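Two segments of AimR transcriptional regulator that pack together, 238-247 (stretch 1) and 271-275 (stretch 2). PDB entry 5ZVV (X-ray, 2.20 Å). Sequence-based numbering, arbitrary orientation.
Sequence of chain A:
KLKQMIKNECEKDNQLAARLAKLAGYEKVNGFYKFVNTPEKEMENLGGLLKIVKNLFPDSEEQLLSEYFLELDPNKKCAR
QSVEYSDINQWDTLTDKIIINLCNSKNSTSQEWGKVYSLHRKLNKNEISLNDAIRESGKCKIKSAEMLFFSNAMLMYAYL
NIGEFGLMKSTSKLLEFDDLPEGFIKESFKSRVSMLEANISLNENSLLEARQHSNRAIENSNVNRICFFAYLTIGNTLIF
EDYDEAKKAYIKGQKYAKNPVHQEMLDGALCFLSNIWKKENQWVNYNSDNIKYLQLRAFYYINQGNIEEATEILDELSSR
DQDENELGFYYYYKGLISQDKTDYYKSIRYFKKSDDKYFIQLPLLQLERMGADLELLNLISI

Stretch 1 (238-247) LIFEDYDEAK
Stretch 2 271-275: CFLSN

Contact between segments 238-247 and 271-275 of the AimR transcriptional regulator, two parts of one chain that bury 341 Å² between them without a single hydrogen bond across the interface. Stretch 2 is helical throughout, with phi/psi near -60/-45. In stretch 1, Leu238 (-100/8) is the first residue to leave the preceding helix, a turn follows, and a new helix starts at Tyr243. This helix runs almost exactly antiparallel to stretch 2 (175°), with a closest axis approach of 10.6 Å. The backbones come nearest at Ile239 and Leu273, whose CA atoms lie 6.3 Å apart.

The turn is held by Glu241 N to Leu238 O (3.3 Å) and a weak bond from Asp242 N to Leu238 O (3.3 Å). Asp242 (-152/122, chi1 t) caps the new helix: its OD1 accepts weak bonds from Asp244 N (2.9 Å) and Glu245 N (3.3 Å). The first helical turn is then closed by Ala246 N to Asp242 O (3.2 Å) and Lys247 N to Tyr243 O (2.9 Å).

Cys271 (chi1 t) opens stretch 2 out of reach of stretch 1, but its O accepts from Asn275 N at 2.9 Å. Phe272 (chi1 t, chi2 75°) leaves its backbone sideways, yet its ring end comes nearer, bringing CE2 to 4.2 Å from Ile239 CG2; the methyl approaches the ring obliquely.

Leu273 (chi1 t, chi2 p) is the centre of the contact. Its CA-to-CB bond points toward stretch 1, and 121 Å² of the residue is covered. Leu273 CD1 lies 3.9 Å from Ile239 O, 4.4 Å from Ile239 CG2 and 3.9 Å from Ala246 CB. The short side chain of Ala246 points back toward stretch 2, while Ile239 (chi1 m, chi2 t) leaves sideways. Leu273 CG meets Tyr243 CD1 at 3.5 Å, again oblique to the ring, and Leu273 CD2 packs against the start of Lys247, 3.5 Å from its N and 3.8 Å from its CB. Most of these touching atoms are carbons, so the contact rests on van der Waals packing. The Lys247 side chain, t at all four chi angles, then leads away.

Ser274 (chi1 p) extends the packing along Tyr243 (chi1 t, chi2 79°), whose ring end comes nearer than its sideways CB suggests. Tyr243 CE1 lies 3.7 Å from Ser274 CA, and Tyr243 OH lies 3.7 Å from Ser274 CB; Ser274 meets the ring through carbon, while its OG is hydrogen-bonded just outside the stretches. Asn275 (chi1 m, chi2 -19°) points away and makes no contact; its side-chain amide is hydrogen-bonded elsewhere in the structure.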

# COMPACT_ATOMS: atom_id res chain seq x y z
N LEU A 238 -18.82 -2.10 -19.13
CA LEU A 238 -19.97 -2.74 -19.75
C LEU A 238 -19.68 -4.13 -20.31
O LEU A 238 -20.55 -4.71 -20.97
CB LEU A 238 -20.53 -1.85 -20.85
CG LEU A 238 -21.15 -0.52 -20.40
CD1 LEU A 238 -21.39 0.38 -21.60
CD2 LEU A 238 -22.45 -0.78 -19.65
N ILE A 239 -18.49 -4.69 -20.06
CA ILE A 239 -18.06 -5.90 -20.76
C ILE A 239 -19.01 -7.07 -20.51
O ILE A 239 -19.39 -7.79 -21.43
CB ILE A 239 -16.61 -6.26 -20.38
CG1 ILE A 239 -15.62 -5.28 -21.01
CG2 ILE A 239 -16.28 -7.69 -20.79
CD1 ILE A 239 -14.19 -5.51 -20.60
N PHE A 240 -19.40 -7.27 -19.25
CA PHE A 240 -20.21 -8.43 -18.89
C PHE A 240 -21.70 -8.13 -18.83
O PHE A 240 -22.48 -9.03 -18.51
CB PHE A 240 -19.74 -8.99 -17.54
CG PHE A 240 -18.30 -9.38 -17.52
CD1 PHE A 240 -17.89 -10.62 -17.99
CD2 PHE A 240 -17.33 -8.50 -17.05
CE1 PHE A 240 -16.56 -10.98 -17.99
CE2 PHE A 240 -16.00 -8.86 -17.03
CZ PHE A 240 -15.61 -10.10 -17.50
N GLU A 241 -22.12 -6.91 -19.14
CA GLU A 241 -23.54 -6.54 -19.08
C GLU A 241 -24.21 -6.52 -20.45
O GLU A 241 -25.28 -7.11 -20.61
CB GLU A 241 -23.69 -5.16 -18.41
CG GLU A 241 -23.31 -5.13 -16.95
CD GLU A 241 -23.57 -3.78 -16.31
OE1 GLU A 241 -24.19 -2.92 -16.97
OE2 GLU A 241 -23.16 -3.58 -15.15
N ASP A 242 -23.61 -5.85 -21.43
CA ASP A 242 -24.26 -5.62 -22.72
C ASP A 242 -23.18 -5.50 -23.78
O ASP A 242 -22.31 -4.63 -23.69
CB ASP A 242 -25.12 -4.35 -22.66
CG ASP A 242 -26.01 -4.18 -23.88
OD1 ASP A 242 -25.60 -4.56 -25.00
OD2 ASP A 242 -27.13 -3.66 -23.72
N TYR A 243 -23.24 -6.37 -24.80
CA TYR A 243 -22.25 -6.32 -25.86
C TYR A 243 -22.36 -5.04 -26.66
O TYR A 243 -21.36 -4.35 -26.90
CB TYR A 243 -22.39 -7.54 -26.78
CG TYR A 243 -21.43 -7.49 -27.95
CD1 TYR A 243 -20.10 -7.83 -27.80
CD2 TYR A 243 -21.86 -7.08 -29.21
CE1 TYR A 243 -19.22 -7.78 -28.86
CE2 TYR A 243 -20.99 -7.02 -30.28
CZ TYR A 243 -19.67 -7.37 -30.10
OH TYR A 243 -18.79 -7.32 -31.16
N ASP A 244 -23.58 -4.69 -27.09
CA ASP A 244 -23.77 -3.57 -28.01
C ASP A 244 -23.41 -2.24 -27.36
O ASP A 244 -22.84 -1.36 -28.02
CB ASP A 244 -25.21 -3.57 -28.51
CG ASP A 244 -25.62 -4.90 -29.11
OD1 ASP A 244 -25.19 -5.19 -30.25
OD2 ASP A 244 -26.34 -5.66 -28.44
N GLU A 245 -23.72 -2.08 -26.07
CA GLU A 245 -23.41 -0.81 -25.40
C GLU A 245 -21.91 -0.68 -25.13
O GLU A 245 -21.33 0.40 -25.33
CB GLU A 245 -24.21 -0.69 -24.11
CG GLU A 245 -25.69 -0.45 -24.34
CD GLU A 245 -25.95 0.80 -25.16
OE1 GLU A 245 -25.29 1.83 -24.90
OE2 GLU A 245 -26.81 0.76 -26.07
N ALA A 246 -21.27 -1.76 -24.68
CA ALA A 246 -19.82 -1.75 -24.51
C ALA A 246 -19.13 -1.43 -25.83
O ALA A 246 -18.26 -0.55 -25.89
CB ALA A 246 -19.34 -3.10 -23.97
N LYS A 247 -19.53 -2.12 -26.90
CA LYS A 247 -18.96 -1.85 -28.21
C LYS A 247 -19.20 -0.41 -28.64
O LYS A 247 -18.35 0.21 -29.28
CB LYS A 247 -19.54 -2.82 -29.24
CG LYS A 247 -19.02 -2.62 -30.65
CD LYS A 247 -19.69 -3.60 -31.62
CE LYS A 247 -19.11 -3.47 -33.02
NZ LYS A 247 -19.78 -4.39 -33.99
N CYS A 271 -11.60 -6.77 -29.32
CA CYS A 271 -11.29 -8.17 -29.55
C CYS A 271 -11.65 -9.01 -28.33
O CYS A 271 -12.26 -10.08 -28.46
CB CYS A 271 -9.80 -8.32 -29.90
SG CYS A 271 -9.29 -10.00 -30.27
N PHE A 272 -11.27 -8.54 -27.14
CA PHE A 272 -11.68 -9.22 -25.92
C PHE A 272 -13.20 -9.25 -25.80
O PHE A 272 -13.78 -10.28 -25.45
CB PHE A 272 -11.07 -8.54 -24.70
CG PHE A 272 -11.35 -9.26 -23.41
CD1 PHE A 272 -10.68 -10.44 -23.10
CD2 PHE A 272 -12.28 -8.77 -22.51
CE1 PHE A 272 -10.94 -11.11 -21.92
CE2 PHE A 272 -12.54 -9.44 -21.32
CZ PHE A 272 -11.87 -10.61 -21.03
N LEU A 273 -13.86 -8.13 -26.09
CA LEU A 273 -15.31 -8.08 -25.99
C LEU A 273 -15.97 -9.11 -26.91
O LEU A 273 -16.79 -9.92 -26.46
CB LEU A 273 -15.80 -6.67 -26.35
CG LEU A 273 -17.31 -6.46 -26.24
CD1 LEU A 273 -17.77 -6.53 -24.79
CD2 LEU A 273 -17.71 -5.14 -26.89
N SER A 274 -15.60 -9.10 -28.19
CA SER A 274 -16.25 -10.00 -29.15
C SER A 274 -15.89 -11.45 -28.88
O SER A 274 -16.71 -12.34 -29.15
CB SER A 274 -15.89 -9.60 -30.58
OG SER A 274 -14.50 -9.70 -30.82
N ASN A 275 -14.68 -11.71 -28.37
CA ASN A 275 -14.36 -13.06 -27.92
C ASN A 275 -15.24 -13.48 -26.76
O ASN A 275 -15.72 -14.63 -26.71
CB ASN A 275 -12.89 -13.14 -27.52
CG ASN A 275 -11.95 -13.17 -28.71
OD1 ASN A 275 -12.36 -13.47 -29.83
ND2 ASN A 275 -10.69 -12.86 -28.46